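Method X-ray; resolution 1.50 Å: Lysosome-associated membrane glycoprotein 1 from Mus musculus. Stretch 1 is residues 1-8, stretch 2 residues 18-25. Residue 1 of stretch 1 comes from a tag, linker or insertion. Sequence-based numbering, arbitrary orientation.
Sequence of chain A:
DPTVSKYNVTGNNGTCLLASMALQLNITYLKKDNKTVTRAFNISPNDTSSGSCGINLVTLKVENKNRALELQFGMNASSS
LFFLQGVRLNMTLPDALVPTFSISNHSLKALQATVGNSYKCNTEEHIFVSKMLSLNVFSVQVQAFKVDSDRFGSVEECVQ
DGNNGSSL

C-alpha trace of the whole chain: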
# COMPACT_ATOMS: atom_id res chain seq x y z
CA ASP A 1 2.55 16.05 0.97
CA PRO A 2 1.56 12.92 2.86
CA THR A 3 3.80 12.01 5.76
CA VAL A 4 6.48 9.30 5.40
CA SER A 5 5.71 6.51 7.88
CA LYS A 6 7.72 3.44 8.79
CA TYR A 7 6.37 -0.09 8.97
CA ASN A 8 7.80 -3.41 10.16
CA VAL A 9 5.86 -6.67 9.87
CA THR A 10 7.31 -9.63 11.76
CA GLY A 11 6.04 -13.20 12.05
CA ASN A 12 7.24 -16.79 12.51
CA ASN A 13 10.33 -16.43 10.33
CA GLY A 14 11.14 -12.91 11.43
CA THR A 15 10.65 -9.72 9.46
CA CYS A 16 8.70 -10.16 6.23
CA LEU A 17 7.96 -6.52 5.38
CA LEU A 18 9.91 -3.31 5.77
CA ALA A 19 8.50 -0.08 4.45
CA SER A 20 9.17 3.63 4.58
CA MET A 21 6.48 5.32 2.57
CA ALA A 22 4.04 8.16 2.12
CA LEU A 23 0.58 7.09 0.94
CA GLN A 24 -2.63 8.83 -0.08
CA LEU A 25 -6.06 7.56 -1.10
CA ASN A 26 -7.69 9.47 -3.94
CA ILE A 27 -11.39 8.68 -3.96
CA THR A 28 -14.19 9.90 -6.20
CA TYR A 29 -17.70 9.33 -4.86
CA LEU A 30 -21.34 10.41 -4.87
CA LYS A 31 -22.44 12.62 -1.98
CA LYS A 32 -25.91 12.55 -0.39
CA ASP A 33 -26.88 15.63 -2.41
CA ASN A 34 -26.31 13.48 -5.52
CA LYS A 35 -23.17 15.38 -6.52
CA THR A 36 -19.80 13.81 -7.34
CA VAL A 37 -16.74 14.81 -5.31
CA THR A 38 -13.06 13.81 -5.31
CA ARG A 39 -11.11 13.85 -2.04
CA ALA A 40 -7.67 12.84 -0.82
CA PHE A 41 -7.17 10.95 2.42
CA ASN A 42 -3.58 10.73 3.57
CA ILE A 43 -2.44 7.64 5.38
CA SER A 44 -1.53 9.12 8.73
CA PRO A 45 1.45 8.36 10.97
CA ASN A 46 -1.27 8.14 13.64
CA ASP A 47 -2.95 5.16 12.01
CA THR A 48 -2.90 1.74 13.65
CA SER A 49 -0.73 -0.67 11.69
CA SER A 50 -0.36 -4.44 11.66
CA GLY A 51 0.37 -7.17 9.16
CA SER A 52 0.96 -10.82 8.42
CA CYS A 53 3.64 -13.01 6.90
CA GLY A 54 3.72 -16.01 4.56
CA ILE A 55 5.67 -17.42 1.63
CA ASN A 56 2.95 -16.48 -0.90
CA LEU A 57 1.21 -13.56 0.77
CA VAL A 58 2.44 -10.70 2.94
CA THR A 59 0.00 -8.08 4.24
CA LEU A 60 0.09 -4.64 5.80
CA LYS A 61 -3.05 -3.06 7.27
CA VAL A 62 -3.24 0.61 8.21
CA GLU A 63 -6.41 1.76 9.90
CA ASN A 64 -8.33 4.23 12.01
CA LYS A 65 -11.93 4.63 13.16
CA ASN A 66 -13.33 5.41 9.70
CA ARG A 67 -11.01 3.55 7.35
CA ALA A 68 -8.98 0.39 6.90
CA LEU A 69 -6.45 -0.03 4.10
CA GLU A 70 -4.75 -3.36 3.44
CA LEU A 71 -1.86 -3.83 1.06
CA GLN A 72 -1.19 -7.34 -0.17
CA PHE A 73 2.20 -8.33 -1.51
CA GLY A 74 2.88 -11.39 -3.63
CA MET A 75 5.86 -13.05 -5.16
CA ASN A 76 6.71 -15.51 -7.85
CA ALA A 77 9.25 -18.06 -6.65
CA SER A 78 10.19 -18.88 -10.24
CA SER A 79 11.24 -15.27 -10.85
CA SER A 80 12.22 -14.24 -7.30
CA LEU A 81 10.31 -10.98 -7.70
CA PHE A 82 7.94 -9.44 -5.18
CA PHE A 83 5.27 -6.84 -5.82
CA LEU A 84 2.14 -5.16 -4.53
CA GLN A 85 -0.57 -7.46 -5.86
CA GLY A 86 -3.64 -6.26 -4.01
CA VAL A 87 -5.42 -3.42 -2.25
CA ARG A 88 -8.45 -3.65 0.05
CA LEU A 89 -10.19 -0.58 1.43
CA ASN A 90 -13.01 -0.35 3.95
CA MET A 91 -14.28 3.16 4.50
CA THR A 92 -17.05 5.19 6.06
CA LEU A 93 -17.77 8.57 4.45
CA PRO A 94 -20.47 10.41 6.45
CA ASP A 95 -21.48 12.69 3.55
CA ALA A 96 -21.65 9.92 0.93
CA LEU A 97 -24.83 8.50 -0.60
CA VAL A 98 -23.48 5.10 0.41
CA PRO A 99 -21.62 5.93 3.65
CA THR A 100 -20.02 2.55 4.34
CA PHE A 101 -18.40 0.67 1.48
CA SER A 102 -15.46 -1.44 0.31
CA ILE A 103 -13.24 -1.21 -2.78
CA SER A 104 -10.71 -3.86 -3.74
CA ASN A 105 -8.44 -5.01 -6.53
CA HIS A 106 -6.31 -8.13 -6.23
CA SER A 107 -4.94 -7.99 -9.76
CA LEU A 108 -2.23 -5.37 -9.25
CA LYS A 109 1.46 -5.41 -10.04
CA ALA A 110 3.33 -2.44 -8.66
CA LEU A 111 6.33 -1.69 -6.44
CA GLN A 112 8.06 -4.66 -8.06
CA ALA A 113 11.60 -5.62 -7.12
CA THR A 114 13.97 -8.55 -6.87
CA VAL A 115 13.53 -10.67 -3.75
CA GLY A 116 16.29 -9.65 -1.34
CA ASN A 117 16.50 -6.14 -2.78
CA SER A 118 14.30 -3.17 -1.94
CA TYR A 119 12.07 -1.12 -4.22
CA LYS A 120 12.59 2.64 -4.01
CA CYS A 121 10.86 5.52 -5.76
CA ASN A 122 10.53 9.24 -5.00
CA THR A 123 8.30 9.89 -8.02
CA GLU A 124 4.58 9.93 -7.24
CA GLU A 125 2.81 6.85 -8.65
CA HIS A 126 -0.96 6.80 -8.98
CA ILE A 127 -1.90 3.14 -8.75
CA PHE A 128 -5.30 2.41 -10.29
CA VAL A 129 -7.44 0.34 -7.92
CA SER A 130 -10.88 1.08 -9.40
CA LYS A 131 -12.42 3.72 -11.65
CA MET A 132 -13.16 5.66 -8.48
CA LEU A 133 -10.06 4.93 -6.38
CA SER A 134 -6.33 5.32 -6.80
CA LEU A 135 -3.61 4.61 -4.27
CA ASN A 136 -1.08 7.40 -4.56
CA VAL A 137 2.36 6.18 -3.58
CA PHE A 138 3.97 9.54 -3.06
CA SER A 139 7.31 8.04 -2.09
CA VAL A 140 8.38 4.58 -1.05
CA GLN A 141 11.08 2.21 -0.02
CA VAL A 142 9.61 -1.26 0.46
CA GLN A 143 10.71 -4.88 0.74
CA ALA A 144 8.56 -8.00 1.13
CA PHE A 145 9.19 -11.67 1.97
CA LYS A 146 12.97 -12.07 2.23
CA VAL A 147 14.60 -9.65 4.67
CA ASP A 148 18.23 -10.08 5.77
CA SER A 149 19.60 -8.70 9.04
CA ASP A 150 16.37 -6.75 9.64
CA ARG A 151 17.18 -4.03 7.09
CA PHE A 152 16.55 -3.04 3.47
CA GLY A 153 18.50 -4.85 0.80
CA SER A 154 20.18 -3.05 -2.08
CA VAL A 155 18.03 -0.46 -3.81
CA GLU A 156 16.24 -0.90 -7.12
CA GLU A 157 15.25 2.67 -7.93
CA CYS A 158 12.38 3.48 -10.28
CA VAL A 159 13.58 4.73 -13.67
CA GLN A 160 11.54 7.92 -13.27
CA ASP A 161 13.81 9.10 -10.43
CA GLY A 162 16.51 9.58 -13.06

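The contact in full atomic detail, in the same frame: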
# COMPACT_ATOMS: atom_id res chain seq x y z
N ASP A 1 2.18 17.43 1.28
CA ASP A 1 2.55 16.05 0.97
C ASP A 1 2.11 15.13 2.09
O ASP A 1 2.09 15.53 3.25
CB ASP A 1 4.07 15.92 0.78
CG ASP A 1 4.61 16.84 -0.29
OD1 ASP A 1 3.82 17.38 -1.09
OD2 ASP A 1 5.85 17.03 -0.34
N PRO A 2 1.77 13.87 1.76
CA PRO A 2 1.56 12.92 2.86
C PRO A 2 2.85 12.65 3.63
O PRO A 2 3.96 12.80 3.11
CB PRO A 2 1.07 11.65 2.15
CG PRO A 2 1.58 11.78 0.75
CD PRO A 2 1.62 13.24 0.43
N THR A 3 2.68 12.25 4.87
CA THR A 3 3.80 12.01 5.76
C THR A 3 4.43 10.63 5.54
O THR A 3 3.71 9.64 5.41
CB THR A 3 3.34 12.13 7.21
OG1 THR A 3 2.85 13.46 7.44
CG2 THR A 3 4.47 11.83 8.18
N VAL A 4 5.76 10.58 5.48
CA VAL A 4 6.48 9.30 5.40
C VAL A 4 6.38 8.56 6.72
O VAL A 4 6.76 9.11 7.76
CB VAL A 4 7.96 9.50 5.03
CG1 VAL A 4 8.73 8.19 5.14
CG2 VAL A 4 8.09 10.08 3.64
N SER A 5 5.85 7.34 6.69
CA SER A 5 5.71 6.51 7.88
C SER A 5 6.48 5.22 7.70
O SER A 5 6.63 4.73 6.58
CB SER A 5 4.23 6.21 8.15
OG SER A 5 3.51 7.41 8.33
N LYS A 6 6.94 4.67 8.81
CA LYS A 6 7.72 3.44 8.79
C LYS A 6 6.89 2.27 9.28
O LYS A 6 6.06 2.39 10.19
CB LYS A 6 8.99 3.61 9.62
CG LYS A 6 9.87 4.74 9.09
CD LYS A 6 11.24 4.78 9.75
CE LYS A 6 12.03 5.98 9.27
NZ LYS A 6 12.08 6.05 7.78
N TYR A 7 7.11 1.12 8.65
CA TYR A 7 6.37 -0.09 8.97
C TYR A 7 7.31 -1.29 9.04
O TYR A 7 8.22 -1.42 8.22
CB TYR A 7 5.29 -0.35 7.92
CG TYR A 7 4.36 0.82 7.67
CD1 TYR A 7 3.21 1.00 8.43
CD2 TYR A 7 4.62 1.73 6.65
CE1 TYR A 7 2.35 2.06 8.20
CE2 TYR A 7 3.77 2.79 6.42
CZ TYR A 7 2.64 2.95 7.19
OH TYR A 7 1.78 4.00 6.95
N ASN A 8 7.06 -2.17 10.00
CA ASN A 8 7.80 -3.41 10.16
C ASN A 8 6.79 -4.51 10.46
O ASN A 8 6.05 -4.40 11.43
CB ASN A 8 8.84 -3.27 11.28
CG ASN A 8 9.52 -4.57 11.64
OD1 ASN A 8 9.91 -5.35 10.78
ND2 ASN A 8 9.67 -4.82 12.94
N LEU A 18 9.40 -4.59 5.32
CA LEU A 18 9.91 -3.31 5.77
C LEU A 18 9.40 -2.27 4.80
O LEU A 18 9.42 -2.49 3.59
CB LEU A 18 11.43 -3.28 5.79
CG LEU A 18 12.15 -4.15 6.82
CD1 LEU A 18 13.64 -4.06 6.58
CD2 LEU A 18 11.80 -3.71 8.22
N ALA A 19 8.94 -1.14 5.33
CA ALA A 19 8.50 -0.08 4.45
C ALA A 19 8.71 1.28 5.08
O ALA A 19 8.53 1.47 6.28
CB ALA A 19 7.04 -0.25 4.08
N SER A 20 9.12 2.22 4.24
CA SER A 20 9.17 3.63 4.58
C SER A 20 8.47 4.34 3.44
O SER A 20 9.00 4.40 2.32
CB SER A 20 10.61 4.11 4.75
OG SER A 20 10.63 5.50 5.04
N MET A 21 7.26 4.83 3.68
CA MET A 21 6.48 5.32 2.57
C MET A 21 5.42 6.33 2.96
O MET A 21 4.94 6.33 4.10
CB MET A 21 5.82 4.15 1.82
CG MET A 21 4.93 3.27 2.68
SD MET A 21 4.49 1.79 1.76
CE MET A 21 3.55 0.91 3.00
N ALA A 22 5.09 7.17 1.99
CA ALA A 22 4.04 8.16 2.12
C ALA A 22 2.91 7.79 1.16
O ALA A 22 3.14 7.67 -0.04
CB ALA A 22 4.58 9.56 1.81
N LEU A 23 1.71 7.60 1.70
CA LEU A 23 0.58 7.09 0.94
C LEU A 23 -0.64 7.98 1.05
O LEU A 23 -0.87 8.62 2.08
CB LEU A 23 0.21 5.69 1.40
CG LEU A 23 1.30 4.62 1.41
CD1 LEU A 23 0.75 3.37 2.05
CD2 LEU A 23 1.78 4.32 0.00
N GLN A 24 -1.45 7.99 -0.00
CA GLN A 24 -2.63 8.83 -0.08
C GLN A 24 -3.71 8.12 -0.88
O GLN A 24 -3.43 7.59 -1.96
CB GLN A 24 -2.26 10.16 -0.72
CG GLN A 24 -3.41 11.08 -1.05
CD GLN A 24 -2.90 12.31 -1.75
OE1 GLN A 24 -2.78 12.34 -2.98
NE2 GLN A 24 -2.56 13.33 -0.98
N LEU A 25 -4.92 8.09 -0.35
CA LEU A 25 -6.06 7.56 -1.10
C LEU A 25 -6.74 8.69 -1.85
O LEU A 25 -7.06 9.71 -1.26
CB LEU A 25 -7.05 6.86 -0.17
CG LEU A 25 -6.48 5.72 0.66
CD1 LEU A 25 -7.42 5.41 1.80
CD2 LEU A 25 -6.27 4.49 -0.22
O HOH W 1 1.57 8.26 4.56
O HOH W 2 2.34 5.60 4.92

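The two stretches meet as neighbouring antiparallel β-strands, joined by a short ladder of backbone hydrogen bonds that gives way, toward the start of the chain, to a water bridge and apolar packing around Ala22. The strand axes approach to 4.7 Å and their directions differ by 161°, burying 584 Å² in total.

Two hydrogen-bonded pairs form the ladder. Ser5 N donates to Met21 O at 2.9 Å in an almost perfectly straight bond, and Met21 N returns one to Ser5 O at 3.0 Å. Two residues on, Tyr7 N donates to Ala19 O at 2.8 Å and Ala19 N to Tyr7 O at 3.0 Å. Between these pairs Lys6 and Ser20 face each other without backbone hydrogen bonds, their CA atoms 4.5 Å apart. Here the CA-H groups turn inward instead: Lys6 CA lies 3.3 Å from Ala19 O, and Ser20 CA 3.4 Å from Ser5 O.

Strand alternation sorts the side chains onto two faces. On one lie Ser5, Tyr7, Ala19 and Met21. The Tyr7 ring, at chi1 m, runs back along its own strand, so that its CD2 packs 4.0 Å from Ala19 CB and 3.9 Å from Met21 CE. The small methyl of Ala19 leaves room for the ring, while the flexible, unbranched Met21 can carry its terminal methyl up to it. The ring's polar end is served by water 2, which lies 2.6 Å from Tyr7 OH and donates to Met21 O at 2.8 Å; that carbonyl thus accepts from both Ser5 N and the water.

The other face carries Lys6, Asn8, Leu18 and Ser20, and is more polar and open. The long Lys6 chain leaves its ammonium group in reach of the short Ser20 side chain, and NZ makes a weak hydrogen bond to OG at 3.1 Å. Exposure suits this lysine, whose charge can remain in solvent. Two residues along on the same face, Leu18 CD2 comes within 3.6 Å of Asn8 OD1, a van der Waals contact.

Beyond the ladder, Ala22 points toward the first stretch and is buried there. Its CB packs 3.9 Å from Pro2 CG and 4.0 Å from Val4 CG2, a methyl small enough to fit between the two larger side chains. Pro2, which has no amide hydrogen to offer a partner strand, contributes its ring as an apolar surface, with CB also 3.6 Å from Leu23 O. Water 1 links the backbones here, donating to Thr3 O at 2.7 Å and accepting from Leu23 N at 2.9 Å.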